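Local coordinates for glutathione-independent glyoxalase DJ-1 (Schizosaccharomyces pombe, PDB 4QYT), which catalyses the glutathione-independent, single-step conversion of methylglyoxal to D-lactate and takes part in protection against reactive oxygen species, at residues V5-F10 with Y74-P80; V11-E17 with V47-V53; Y61-A67 with T91-V95; E101-K105 with E155-I159; M168-L172 with Y188-M193. All coordinates share one frame; numbering follows the deposited sequence.

Contact 1. Residues V5-F10 with Y74-P80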
# COMPACT_ATOMS: atom_id res chain seq x y z
N VAL A 5 -22.81 -2.75 -4.15
CA VAL A 5 -22.01 -2.75 -2.87
C VAL A 5 -21.24 -1.46 -2.84
O VAL A 5 -20.65 -1.08 -3.86
CB VAL A 5 -21.05 -3.95 -2.80
CG1 VAL A 5 -20.11 -3.85 -1.61
CG2 VAL A 5 -21.86 -5.24 -2.71
N LYS A 6 -21.03 -0.96 -1.63
CA LYS A 6 -20.54 0.38 -1.48
C LYS A 6 -19.65 0.42 -0.24
O LYS A 6 -20.13 0.18 0.89
CB LYS A 6 -21.75 1.29 -1.30
CG LYS A 6 -22.60 1.39 -2.56
CD LYS A 6 -23.87 2.18 -2.31
CE LYS A 6 -24.79 1.48 -1.32
NZ LYS A 6 -26.22 1.31 -1.74
N VAL A 7 -18.37 0.74 -0.41
CA VAL A 7 -17.40 0.61 0.68
C VAL A 7 -16.98 1.97 1.20
O VAL A 7 -16.72 2.90 0.42
CB VAL A 7 -16.17 -0.18 0.17
CG1 VAL A 7 -15.14 -0.38 1.27
CG2 VAL A 7 -16.60 -1.51 -0.44
N CYS A 8 -16.85 2.05 2.52
CA CYS A 8 -16.21 3.17 3.20
C CYS A 8 -14.89 2.71 3.80
O CYS A 8 -14.87 1.80 4.64
CB CYS A 8 -17.09 3.67 4.34
SG CYS A 8 -16.27 4.86 5.41
N LEU A 9 -13.80 3.35 3.38
CA LEU A 9 -12.50 3.16 4.00
C LEU A 9 -12.26 4.39 4.88
O LEU A 9 -12.02 5.49 4.40
CB LEU A 9 -11.46 3.00 2.89
CG LEU A 9 -10.04 2.73 3.28
CD1 LEU A 9 -9.80 1.79 4.38
CD2 LEU A 9 -9.20 2.41 2.08
N PHE A 10 -12.40 4.18 6.20
CA PHE A 10 -12.12 5.28 7.12
C PHE A 10 -10.64 5.60 7.09
O PHE A 10 -9.78 4.74 6.93
CB PHE A 10 -12.54 4.91 8.54
CG PHE A 10 -14.02 4.97 8.79
CD1 PHE A 10 -14.68 6.18 8.79
CD2 PHE A 10 -14.76 3.84 9.11
CE1 PHE A 10 -16.04 6.26 9.09
CE2 PHE A 10 -16.11 3.93 9.42
CZ PHE A 10 -16.75 5.14 9.42
N TYR A 74 -23.51 2.94 2.81
CA TYR A 74 -22.37 2.02 2.73
C TYR A 74 -22.76 0.66 3.25
O TYR A 74 -23.58 0.53 4.16
CB TYR A 74 -21.16 2.56 3.53
CG TYR A 74 -20.64 3.85 3.03
CD1 TYR A 74 -19.89 3.92 1.86
CD2 TYR A 74 -20.85 5.02 3.71
CE1 TYR A 74 -19.40 5.13 1.39
CE2 TYR A 74 -20.37 6.22 3.27
CZ TYR A 74 -19.65 6.29 2.07
OH TYR A 74 -19.18 7.52 1.64
N ASP A 75 -22.14 -0.36 2.67
CA ASP A 75 -22.31 -1.75 3.09
C ASP A 75 -21.12 -2.34 3.81
O ASP A 75 -21.26 -3.35 4.50
CB ASP A 75 -22.64 -2.62 1.85
CG ASP A 75 -23.76 -2.05 1.07
OD1 ASP A 75 -24.87 -1.97 1.64
OD2 ASP A 75 -23.52 -1.51 -0.03
N ILE A 76 -19.94 -1.77 3.59
CA ILE A 76 -18.71 -2.27 4.21
C ILE A 76 -18.03 -1.05 4.84
O ILE A 76 -17.90 -0.01 4.21
CB ILE A 76 -17.77 -2.94 3.19
CG1 ILE A 76 -18.46 -4.06 2.43
CG2 ILE A 76 -16.49 -3.43 3.87
CD1 ILE A 76 -17.53 -4.88 1.56
N ALA A 77 -17.58 -1.25 6.09
CA ALA A 77 -16.80 -0.24 6.81
C ALA A 77 -15.44 -0.83 7.12
O ALA A 77 -15.38 -1.89 7.73
CB ALA A 77 -17.50 0.16 8.09
N ILE A 78 -14.38 -0.13 6.73
CA ILE A 78 -13.01 -0.61 6.94
C ILE A 78 -12.27 0.40 7.82
O ILE A 78 -12.24 1.59 7.54
CB ILE A 78 -12.28 -0.79 5.58
CG1 ILE A 78 -13.06 -1.73 4.65
CG2 ILE A 78 -10.85 -1.30 5.84
CD1 ILE A 78 -12.47 -1.85 3.28
N ILE A 79 -11.57 -0.17 8.81
CA ILE A 79 -10.81 0.59 9.78
C ILE A 79 -9.38 0.12 9.68
O ILE A 79 -9.02 -1.02 10.06
CB ILE A 79 -11.34 0.46 11.21
CG1 ILE A 79 -12.85 0.71 11.19
CG2 ILE A 79 -10.68 1.53 12.08
CD1 ILE A 79 -13.54 0.54 12.52
N PRO A 80 -8.54 0.96 9.08
CA PRO A 80 -7.13 0.62 8.99
C PRO A 80 -6.39 0.99 10.29
O PRO A 80 -6.94 1.65 11.18
CB PRO A 80 -6.66 1.45 7.79
CG PRO A 80 -7.56 2.69 7.85
CD PRO A 80 -8.86 2.21 8.37
O HOH W 1 -26.49 -0.49 0.30
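Val7 to Leu9 and Ile76 to Ile78 pair as neighbouring parallel strands in the middle of the DJ-1/PfpI sheet, with 17° between their directions. The ladder starts at Lys6 O, which takes Asp75 N at 2.7 Å and, weakly, Ile76 N. Ile76 O then receives Cys8 N, Cys8 O receives Ile78 N, and Ile78 O receives Phe10 N. On one face Val7 CG1 meets Ile78 CD1 at 3.7 Å, and Leu9 CD1 lies against Ile78 CG2 at 3.6 Å; Phe27 and Phe20 of helix 17-29 cover this side. On the other face Cys8 CB sits 3.8 Å from the Tyr74 ring centroid, a CH-pi contact, while Cys8 SG stands over the Phe10 ring. At the N-terminal end a water links Lys6 NZ to Asp75 OD1 in one of the two conformers of Lys6. Proline has no N-H to continue the ladder: Phe10 O, 3.1 Å from Pro80 CD, is buried without a polar partner, so the bonding between the strands ends there.

Contact 2. Residues V11-E17 with V47-V53. With EDO (1,2-ethanediol), chain G.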
# COMPACT_ATOMS: atom_id res chain seq x y z
N VAL A 11 -10.33 6.87 7.39
CA VAL A 11 -8.96 7.35 7.40
C VAL A 11 -8.87 8.51 8.37
O VAL A 11 -9.81 9.30 8.49
CB VAL A 11 -8.47 7.71 5.98
CG1 VAL A 11 -9.20 8.93 5.41
CG2 VAL A 11 -6.96 7.89 5.88
N ALA A 12 -7.74 8.63 9.06
CA ALA A 12 -7.50 9.70 10.00
C ALA A 12 -6.06 10.15 9.82
O ALA A 12 -5.23 9.43 9.25
CB ALA A 12 -7.74 9.18 11.42
N ASP A 13 -5.70 11.29 10.40
CA ASP A 13 -4.28 11.58 10.53
C ASP A 13 -3.63 10.44 11.29
O ASP A 13 -4.13 9.99 12.31
CB ASP A 13 -4.10 12.95 11.20
CG ASP A 13 -4.68 14.05 10.37
OD1 ASP A 13 -4.24 14.24 9.23
OD2 ASP A 13 -5.70 14.64 10.78
N GLY A 14 -2.50 9.95 10.77
CA GLY A 14 -1.85 8.82 11.42
C GLY A 14 -2.27 7.46 10.89
O GLY A 14 -1.76 6.45 11.39
N THR A 15 -3.15 7.39 9.87
CA THR A 15 -3.49 6.09 9.29
C THR A 15 -2.30 5.55 8.49
O THR A 15 -1.65 6.28 7.72
CB THR A 15 -4.74 6.21 8.39
OG1 THR A 15 -5.89 6.43 9.23
CG2 THR A 15 -4.94 4.99 7.54
N ASP A 16 -2.09 4.24 8.60
CA ASP A 16 -1.02 3.60 7.85
C ASP A 16 -1.28 3.56 6.34
O ASP A 16 -2.33 3.11 5.90
CB ASP A 16 -0.83 2.17 8.37
CG ASP A 16 0.31 1.50 7.71
OD1 ASP A 16 1.46 1.88 8.04
OD2 ASP A 16 0.08 0.61 6.86
N GLU A 17 -0.26 3.95 5.59
CA GLU A 17 -0.37 4.00 4.13
C GLU A 17 -0.59 2.62 3.51
O GLU A 17 -1.37 2.48 2.54
CB GLU A 17 0.88 4.61 3.52
CG GLU A 17 1.15 6.08 3.83
CD GLU A 17 1.90 6.39 5.11
OE1 GLU A 17 1.94 5.53 6.04
OE2 GLU A 17 2.44 7.50 5.19
N VAL A 47 -5.03 14.72 4.65
CA VAL A 47 -4.66 13.80 5.71
C VAL A 47 -3.14 13.63 5.73
O VAL A 47 -2.52 13.43 4.68
CB VAL A 47 -5.29 12.43 5.44
CG1 VAL A 47 -5.06 11.54 6.64
CG2 VAL A 47 -6.77 12.56 5.12
N LYS A 48 -2.55 13.72 6.91
CA LYS A 48 -1.15 13.37 7.12
C LYS A 48 -1.09 11.94 7.64
O LYS A 48 -1.48 11.65 8.78
CB LYS A 48 -0.47 14.30 8.12
CG LYS A 48 1.01 13.99 8.28
CD LYS A 48 1.70 14.92 9.25
CE LYS A 48 3.14 14.52 9.48
NZ LYS A 48 3.71 15.37 10.56
N MET A 49 -0.78 11.01 6.74
CA MET A 49 -0.74 9.59 7.08
C MET A 49 0.38 9.28 8.09
O MET A 49 1.24 10.13 8.38
CB MET A 49 -0.61 8.76 5.79
CG MET A 49 -1.66 9.07 4.72
SD MET A 49 -3.35 8.61 5.19
CE MET A 49 -3.30 6.88 4.78
N SER A 50 0.38 8.04 8.57
CA SER A 50 1.31 7.57 9.61
C SER A 50 2.77 7.83 9.27
O SER A 50 3.54 8.28 10.12
CB SER A 50 1.09 6.07 9.81
OG SER A 50 1.88 5.68 10.91
N ARG A 51 3.14 7.51 8.03
CA ARG A 51 4.54 7.65 7.56
C ARG A 51 4.69 8.84 6.61
O ARG A 51 5.57 8.85 5.75
CB ARG A 51 5.01 6.32 6.96
CG ARG A 51 4.83 5.10 7.85
CD ARG A 51 5.54 5.21 9.17
NE ARG A 51 5.24 4.04 9.97
CZ ARG A 51 5.97 3.64 10.99
NH1 ARG A 51 7.12 4.22 11.24
NH2 ARG A 51 5.55 2.67 11.78
N ASP A 52 3.87 9.86 6.83
CA ASP A 52 4.05 11.19 6.29
C ASP A 52 3.60 11.41 4.85
O ASP A 52 3.77 12.51 4.34
CB ASP A 52 5.50 11.69 6.46
CG ASP A 52 5.96 11.57 7.87
OD1 ASP A 52 5.23 12.05 8.75
OD2 ASP A 52 7.02 10.95 8.10
N VAL A 53 2.91 10.47 4.24
CA VAL A 53 2.23 10.80 2.99
C VAL A 53 1.11 11.80 3.28
O VAL A 53 0.40 11.66 4.26
CB VAL A 53 1.65 9.54 2.33
CG1 VAL A 53 0.60 9.86 1.28
CG2 VAL A 53 2.76 8.73 1.73
C1 EDO G . 2.21 2.54 14.02
O1 EDO G . 2.29 3.92 14.25
C2 EDO G . 2.25 2.48 12.51
O2 EDO G . 2.92 1.31 12.13
O HOH W 2 0.57 6.58 13.44
O HOH W 3 2.43 3.17 10.19
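Glu17 runs past Met49 in the opposite direction, its CG close to Met49 CB, and brings its carboxylate into the turn Met49-Asp52. A bend at chi2 (86°) brings the group round to the backbone N-H groups there. Val53 N meets Glu17 OE2 nearly head-on at 3.2 Å, while Arg51 N makes two weak bonds, one to each carboxylate oxygen. Trp24 of the second subunit packs on Glu17 as well. In one of two modelled conformers of each, Met49 SD touches Val11 CG2 at 3.7 Å, with CE alongside Thr15 CG2. Asp13 OD1 takes Lys48 N at 2.9 Å, its OD2 bonding Tyr38 OH. Two backbone bonds follow: Gly14 N gives to Lys48 O at 2.8 Å, and Ser50 N reaches Thr15 O at 2.8 Å from well above the carbonyl plane. Water 3 links Asp16 OD1, Ser50 OG and Arg51 NE; Asp16 OD1 also forms a salt bridge with Arg29 of the second subunit. Asp16 OD2 caps Glu19 N, the backbone of an inferred active-site residue. This is a strand-loop-helix connection at the C-terminal ends of the sheet's parallel strands, the usual place for active sites in alpha/beta folds, here braced by a hairpin turn.

Contact 3. Residues Y61-A67 with T91-V95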
# COMPACT_ATOMS: atom_id res chain seq x y z
N TYR A 61 -16.23 12.65 7.49
CA TYR A 61 -17.34 12.01 8.17
C TYR A 61 -18.41 13.01 8.60
O TYR A 61 -19.56 12.63 8.79
CB TYR A 61 -16.91 11.16 9.35
CG TYR A 61 -16.67 11.88 10.65
CD1 TYR A 61 -15.72 12.85 10.80
CD2 TYR A 61 -17.37 11.52 11.78
CE1 TYR A 61 -15.46 13.45 12.01
CE2 TYR A 61 -17.11 12.10 13.01
CZ TYR A 61 -16.18 13.10 13.11
OH TYR A 61 -15.91 13.69 14.34
N LYS A 62 -18.04 14.28 8.73
CA LYS A 62 -19.00 15.29 9.15
C LYS A 62 -20.09 15.52 8.12
O LYS A 62 -21.12 16.12 8.41
CB LYS A 62 -18.28 16.59 9.49
CG LYS A 62 -17.31 16.47 10.65
CD LYS A 62 -16.69 17.77 11.12
CE LYS A 62 -15.62 17.47 12.18
NZ LYS A 62 -14.72 18.61 12.48
N GLU A 63 -19.87 15.02 6.91
CA GLU A 63 -20.87 15.05 5.84
C GLU A 63 -22.03 14.10 6.07
O GLU A 63 -23.04 14.16 5.35
CB GLU A 63 -20.27 14.71 4.49
CG GLU A 63 -19.22 15.68 4.01
CD GLU A 63 -18.43 15.16 2.84
OE1 GLU A 63 -18.98 14.40 2.01
OE2 GLU A 63 -17.22 15.51 2.74
N ILE A 64 -21.88 13.15 6.98
CA ILE A 64 -22.81 12.05 7.15
C ILE A 64 -23.50 12.24 8.49
O ILE A 64 -22.84 12.25 9.50
CB ILE A 64 -22.09 10.69 7.09
CG1 ILE A 64 -21.30 10.57 5.78
CG2 ILE A 64 -23.11 9.57 7.22
CD1 ILE A 64 -20.29 9.43 5.77
N PRO A 65 -24.84 12.47 8.51
CA PRO A 65 -25.44 13.04 9.72
C PRO A 65 -25.59 12.07 10.85
O PRO A 65 -25.82 12.51 11.98
CB PRO A 65 -26.77 13.59 9.22
CG PRO A 65 -27.09 12.77 8.00
CD PRO A 65 -25.75 12.59 7.35
N SER A 66 -25.55 10.77 10.61
CA SER A 66 -25.70 9.77 11.68
C SER A 66 -25.20 8.42 11.17
O SER A 66 -25.02 8.22 9.99
CB SER A 66 -27.19 9.62 12.07
OG SER A 66 -27.88 8.95 11.03
N ALA A 67 -25.04 7.50 12.12
CA ALA A 67 -24.72 6.12 11.76
C ALA A 67 -25.80 5.45 10.93
O ALA A 67 -25.51 4.65 10.03
CB ALA A 67 -24.36 5.31 12.99
N THR A 91 -11.65 5.68 18.90
CA THR A 91 -12.22 6.47 19.97
C THR A 91 -13.18 7.52 19.42
O THR A 91 -13.58 8.43 20.14
CB THR A 91 -11.12 7.13 20.81
OG1 THR A 91 -10.34 8.05 20.03
CG2 THR A 91 -10.26 6.10 21.50
N THR A 92 -13.65 7.32 18.19
CA THR A 92 -14.67 8.21 17.63
C THR A 92 -16.02 7.55 17.74
O THR A 92 -16.22 6.51 17.12
CB THR A 92 -14.33 8.50 16.17
OG1 THR A 92 -13.06 9.12 16.06
CG2 THR A 92 -15.33 9.41 15.52
N PRO A 93 -17.00 8.12 18.46
CA PRO A 93 -18.29 7.45 18.57
C PRO A 93 -18.92 7.12 17.24
O PRO A 93 -19.52 6.06 17.13
CB PRO A 93 -19.11 8.41 19.46
CG PRO A 93 -18.05 9.02 20.33
CD PRO A 93 -16.87 9.24 19.43
N PHE A 94 -18.83 8.01 16.24
CA PHE A 94 -19.43 7.70 14.96
C PHE A 94 -18.95 6.36 14.40
O PHE A 94 -19.73 5.57 13.87
CB PHE A 94 -19.12 8.82 13.99
CG PHE A 94 -19.71 8.64 12.61
CD1 PHE A 94 -20.98 9.12 12.34
CD2 PHE A 94 -19.01 8.04 11.57
CE1 PHE A 94 -21.53 9.00 11.09
CE2 PHE A 94 -19.57 7.93 10.30
CZ PHE A 94 -20.82 8.44 10.06
N VAL A 95 -17.63 6.15 14.45
CA VAL A 95 -17.05 4.90 13.97
C VAL A 95 -17.54 3.70 14.75
O VAL A 95 -17.94 2.68 14.20
CB VAL A 95 -15.51 4.98 13.95
CG1 VAL A 95 -14.90 3.67 13.55
CG2 VAL A 95 -15.04 6.10 13.04
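Ile64 N donates to Tyr61 O at 3.0 Å, closing the 3-10 turn whose first residue, Tyr61, makes a T-shaped (edge-to-face) pair with Phe94. The turn follows strand 59-60, and Phe94 stands in the first turn of helix 93-102, so the pair ties a loop at the edge of the sheet to the start of a flanking helix. Phe94 leaves its backbone with CG opposite N (chi1 -179°), which carries the ring out toward the loop. The edge of Tyr61 is turned toward the face of Phe94, CD2 coming 3.8 Å from Phe94 CG. The ring centroids lie 5.5 Å apart. Their planes stand at 66°. At the far end of the Phe94 ring Ile64 CG2 arrives at the edge, 3.8 Å from CZ, while CE1 lies 3.7 Å from Ser66 C. With an alanine in place of Phe94, the Tyr61 edge would probably lose the face it meets and Ile64 CG2 the ring edge beside it, opening a gap between loop and helix. Tyr61 also packs on Val37 and Val39 of strand 34-39. Thr92 comes from the other direction, its OG1 bonded to Thr88 O and its CG2 4.1 Å from Tyr61 CE2.

Contact 4. Residues E101-K105 with E155-I159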
# COMPACT_ATOMS: atom_id res chain seq x y z
N GLU A 101 -23.70 -1.02 14.61
CA GLU A 101 -24.86 -1.21 13.76
C GLU A 101 -24.64 -2.31 12.75
O GLU A 101 -25.56 -3.08 12.43
CB GLU A 101 -25.21 0.08 13.01
CG GLU A 101 -26.37 -0.06 12.05
CD GLU A 101 -27.66 -0.53 12.71
OE1 GLU A 101 -27.94 -0.07 13.86
OE2 GLU A 101 -28.48 -1.17 11.99
N PHE A 102 -23.44 -2.37 12.18
CA PHE A 102 -23.17 -3.31 11.13
C PHE A 102 -23.02 -4.73 11.64
O PHE A 102 -23.25 -5.68 10.90
CB PHE A 102 -21.91 -2.92 10.34
CG PHE A 102 -22.10 -1.89 9.26
CD1 PHE A 102 -23.14 -1.00 9.25
CD2 PHE A 102 -21.20 -1.83 8.21
CE1 PHE A 102 -23.28 -0.09 8.24
CE2 PHE A 102 -21.32 -0.91 7.21
CZ PHE A 102 -22.37 -0.04 7.22
N TYR A 103 -22.56 -4.91 12.89
CA TYR A 103 -22.17 -6.24 13.36
C TYR A 103 -23.37 -7.18 13.32
O TYR A 103 -24.44 -6.89 13.84
CB TYR A 103 -21.60 -6.17 14.77
CG TYR A 103 -21.00 -7.48 15.24
CD1 TYR A 103 -19.85 -7.98 14.68
CD2 TYR A 103 -21.65 -8.27 16.17
CE1 TYR A 103 -19.29 -9.19 15.05
CE2 TYR A 103 -21.10 -9.49 16.58
CZ TYR A 103 -19.93 -9.94 16.00
OH TYR A 103 -19.39 -11.14 16.39
N LYS A 104 -23.15 -8.34 12.71
CA LYS A 104 -24.16 -9.38 12.56
C LYS A 104 -25.35 -8.96 11.72
O LYS A 104 -26.32 -9.68 11.67
CB LYS A 104 -24.61 -9.94 13.90
CG LYS A 104 -23.63 -10.91 14.48
CD LYS A 104 -24.08 -11.53 15.79
CE LYS A 104 -25.16 -12.53 15.49
NZ LYS A 104 -25.44 -13.37 16.69
N LYS A 105 -25.24 -7.91 10.94
CA LYS A 105 -26.30 -7.60 10.02
C LYS A 105 -26.09 -8.37 8.74
O LYS A 105 -24.97 -8.50 8.22
CB LYS A 105 -26.37 -6.10 9.79
CG LYS A 105 -26.73 -5.30 11.03
CD LYS A 105 -28.11 -5.66 11.56
CE LYS A 105 -28.10 -5.51 13.08
NZ LYS A 105 -27.94 -4.10 13.52
N GLU A 155 -15.08 -13.72 11.85
CA GLU A 155 -16.10 -14.23 12.76
C GLU A 155 -17.33 -13.40 12.51
O GLU A 155 -17.24 -12.19 12.46
CB GLU A 155 -15.66 -14.13 14.22
CG GLU A 155 -16.72 -14.65 15.17
CD GLU A 155 -16.26 -14.73 16.61
OE1 GLU A 155 -15.04 -14.78 16.83
OE2 GLU A 155 -17.13 -14.84 17.49
N GLU A 156 -18.47 -14.06 12.30
CA GLU A 156 -19.65 -13.37 11.84
C GLU A 156 -19.32 -12.55 10.61
O GLU A 156 -18.85 -13.13 9.62
CB GLU A 156 -20.30 -12.58 12.98
CG GLU A 156 -20.84 -13.49 14.06
CD GLU A 156 -22.10 -14.27 13.66
OE1 GLU A 156 -22.69 -14.02 12.60
OE2 GLU A 156 -22.46 -15.23 14.35
N ASN A 157 -19.57 -11.24 10.62
CA ASN A 157 -19.23 -10.38 9.47
C ASN A 157 -18.11 -9.40 9.81
O ASN A 157 -18.00 -8.37 9.15
CB ASN A 157 -20.48 -9.63 9.00
CG ASN A 157 -21.05 -8.70 10.05
OD1 ASN A 157 -20.79 -8.83 11.25
ND2 ASN A 157 -21.82 -7.72 9.58
N LEU A 158 -17.24 -9.82 10.74
CA LEU A 158 -16.08 -9.03 11.17
C LEU A 158 -14.81 -9.73 10.68
O LEU A 158 -14.53 -10.88 11.09
CB LEU A 158 -16.05 -8.92 12.68
CG LEU A 158 -14.81 -8.21 13.26
CD1 LEU A 158 -14.71 -6.77 12.81
CD2 LEU A 158 -14.77 -8.35 14.78
N ILE A 159 -14.06 -9.03 9.86
CA ILE A 159 -12.76 -9.46 9.41
C ILE A 159 -11.72 -8.64 10.18
O ILE A 159 -11.75 -7.41 10.15
CB ILE A 159 -12.62 -9.19 7.89
CG1 ILE A 159 -13.60 -10.04 7.06
CG2 ILE A 159 -11.18 -9.44 7.43
CD1 ILE A 159 -15.06 -9.62 7.05
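Asn157 uses both ends of its amide to hold the type II turn Phe102-Lys105 at the end of helix 93-102. Its ND2 donates to Phe102 O at 2.8 Å, with that oxygen in the amide plane. Lys105 N reaches Phe102 O too, from the opposite face of the carbonyl, so two donors grip one acceptor. ND2 has a second acceptor in Lys108 O. The other end, Asn157 OD1, takes Lys104 N at 2.8 Å, the donor lying above the plane of the amide carbonyl. A chi1 of 62°, with CG between backbone N and carbonyl carbon, points the amide at the turn. Tyr103 lies across Glu156, its OH 3.6 Å from Glu156 CG, and its ring edge meets Leu158 CB at 4.0 Å. The contact thus ties the end of helix 93-102 to the type II' turn joining strands 152-155 and 158-161, with strand 109-112 beside it, where Leu158 packs on Ile110 and Met112.

Contact 5. Residues M168-L172 with Y188-M193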
# COMPACT_ATOMS: atom_id res chain seq x y z
N MET A 168 -2.90 -7.05 2.08
CA MET A 168 -3.45 -7.63 0.86
C MET A 168 -4.39 -8.80 1.15
O MET A 168 -5.50 -8.88 0.63
CB MET A 168 -2.34 -8.05 -0.11
CG MET A 168 -1.55 -6.88 -0.70
SD MET A 168 -2.52 -5.79 -1.76
CE MET A 168 -2.72 -6.86 -3.16
N LEU A 169 -3.96 -9.70 2.03
CA LEU A 169 -4.84 -10.81 2.45
C LEU A 169 -6.12 -10.31 3.09
O LEU A 169 -7.22 -10.88 2.87
CB LEU A 169 -4.11 -11.73 3.41
CG LEU A 169 -3.00 -12.58 2.78
CD1 LEU A 169 -2.15 -13.16 3.88
CD2 LEU A 169 -3.56 -13.67 1.88
N PHE A 170 -6.04 -9.24 3.86
CA PHE A 170 -7.18 -8.60 4.48
C PHE A 170 -8.15 -8.03 3.45
O PHE A 170 -9.36 -8.30 3.51
CB PHE A 170 -6.63 -7.50 5.38
CG PHE A 170 -7.65 -6.53 5.92
CD1 PHE A 170 -8.57 -6.93 6.87
CD2 PHE A 170 -7.65 -5.20 5.56
CE1 PHE A 170 -9.45 -6.04 7.44
CE2 PHE A 170 -8.51 -4.27 6.14
CZ PHE A 170 -9.41 -4.70 7.09
N GLY A 171 -7.63 -7.25 2.51
CA GLY A 171 -8.51 -6.72 1.45
C GLY A 171 -9.19 -7.80 0.66
O GLY A 171 -10.37 -7.70 0.32
N LEU A 172 -8.42 -8.86 0.37
CA LEU A 172 -8.98 -9.97 -0.36
C LEU A 172 -10.09 -10.67 0.43
O LEU A 172 -11.12 -11.08 -0.17
CB LEU A 172 -7.89 -10.97 -0.76
CG LEU A 172 -7.05 -10.56 -1.94
CD1 LEU A 172 -5.79 -11.43 -2.01
CD2 LEU A 172 -7.83 -10.60 -3.24
N TYR A 188 -8.05 -11.52 -7.94
CA TYR A 188 -6.95 -12.21 -7.30
C TYR A 188 -5.81 -12.45 -8.27
O TYR A 188 -4.62 -12.20 -7.98
CB TYR A 188 -7.43 -13.53 -6.67
CG TYR A 188 -6.37 -14.29 -5.89
CD1 TYR A 188 -5.47 -15.13 -6.53
CD2 TYR A 188 -6.29 -14.18 -4.50
CE1 TYR A 188 -4.46 -15.76 -5.82
CE2 TYR A 188 -5.33 -14.87 -3.78
CZ TYR A 188 -4.42 -15.66 -4.44
OH TYR A 188 -3.45 -16.34 -3.74
N LYS A 189 -6.13 -13.04 -9.41
CA LYS A 189 -5.11 -13.35 -10.41
C LYS A 189 -4.31 -12.14 -10.85
O LYS A 189 -3.11 -12.22 -11.06
CB LYS A 189 -5.77 -14.03 -11.62
CG LYS A 189 -4.81 -14.46 -12.72
CD LYS A 189 -5.51 -15.05 -13.93
CE LYS A 189 -4.56 -15.67 -14.94
NZ LYS A 189 -5.30 -15.92 -16.21
N SER A 190 -4.97 -11.00 -10.96
CA SER A 190 -4.34 -9.77 -11.40
C SER A 190 -3.30 -9.22 -10.41
O SER A 190 -2.50 -8.37 -10.80
CB SER A 190 -5.37 -8.68 -11.70
OG SER A 190 -5.85 -8.06 -10.51
N LEU A 191 -3.33 -9.68 -9.16
CA LEU A 191 -2.47 -9.11 -8.16
C LEU A 191 -1.09 -9.71 -8.10
O LEU A 191 -0.21 -9.11 -7.47
CB LEU A 191 -3.13 -9.24 -6.81
CG LEU A 191 -4.48 -8.59 -6.66
CD1 LEU A 191 -5.12 -8.93 -5.31
CD2 LEU A 191 -4.44 -7.09 -6.85
N SER A 192 -0.88 -10.88 -8.67
CA SER A 192 0.40 -11.60 -8.45
C SER A 192 0.67 -11.93 -6.99
O SER A 192 1.78 -11.70 -6.51
CB SER A 192 1.59 -10.90 -9.08
OG SER A 192 1.43 -10.82 -10.46
N MET A 193 -0.29 -12.54 -6.32
CA MET A 193 -0.09 -12.97 -4.96
C MET A 193 0.97 -14.04 -4.94
O MET A 193 1.02 -14.92 -5.82
CB MET A 193 -1.38 -13.49 -4.39
CG MET A 193 -2.47 -12.44 -4.32
SD MET A 193 -2.09 -11.06 -3.21
CE MET A 193 -2.14 -11.91 -1.62
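Leu172 CG stands opposite its carbonyl carbon (chi1 -78°), which sends both methyls out from helix 167-178 toward the chain's last residues, and Met193, bent at chi2 and chi3, curls its CE back to meet them. Leu172 CD1 and Met193 CE come tip to tip at 3.7 Å. The other branch, Leu172 CD2, meets Leu191 CD1 in the same manner at 3.8 Å, and CD1 also touches Tyr188 CD2 at 3.7 Å, the leucine crossing the tyrosine at about a right angle. Met193 CE rests against more of the helix, 4.1 Å from Met168 CB and 4.2 Å from Leu169 CD2, while its own CG lies over the rim of the Tyr188 ring. One helical turn before Leu172, Met168 is bent as well and lays CE on Leu191 CD1 at 3.8 Å. Replacing Leu172 with glycine is likely to leave Met193 CE, Leu191 CD1 and the Tyr188 ring without their shared partner, and to open a gap between the helix and the tail. No polar bond joins the two segments, so this part of the tail is held on the helix by apolar contact. The second subunit borders the site: its His133, an inferred active-site residue, donates from NE2 to Ser190 O, and its Ile18 packs on Met168. This is a C-terminal helix and tail folded back onto the preceding helix at the dimer interface.

In the fold
Contact 1 forms the centre of the sheet and touches each of the others. Contact 2 continues strand 7-12 beyond it, about 17 Å away between centres, with Pro80 CG 3.5 Å from Thr15 CG2 near the inferred active-site residue Glu19. Contacts 3 and 4 lie toward the two ends of helix 93-102, their centres about 18 Å apart; Phe94 CE2 meets Phe10 CZ at 4.1 Å, and Phe102 CZ lies 3.3 Å from Tyr74 O. Phe170 joins contact 5 to both Ile78 and Ile159. Contacts 2 and 5, about 23 Å apart between centres, both meet the second subunit, whereas contacts 3 and 4 lie away from the annotated sites.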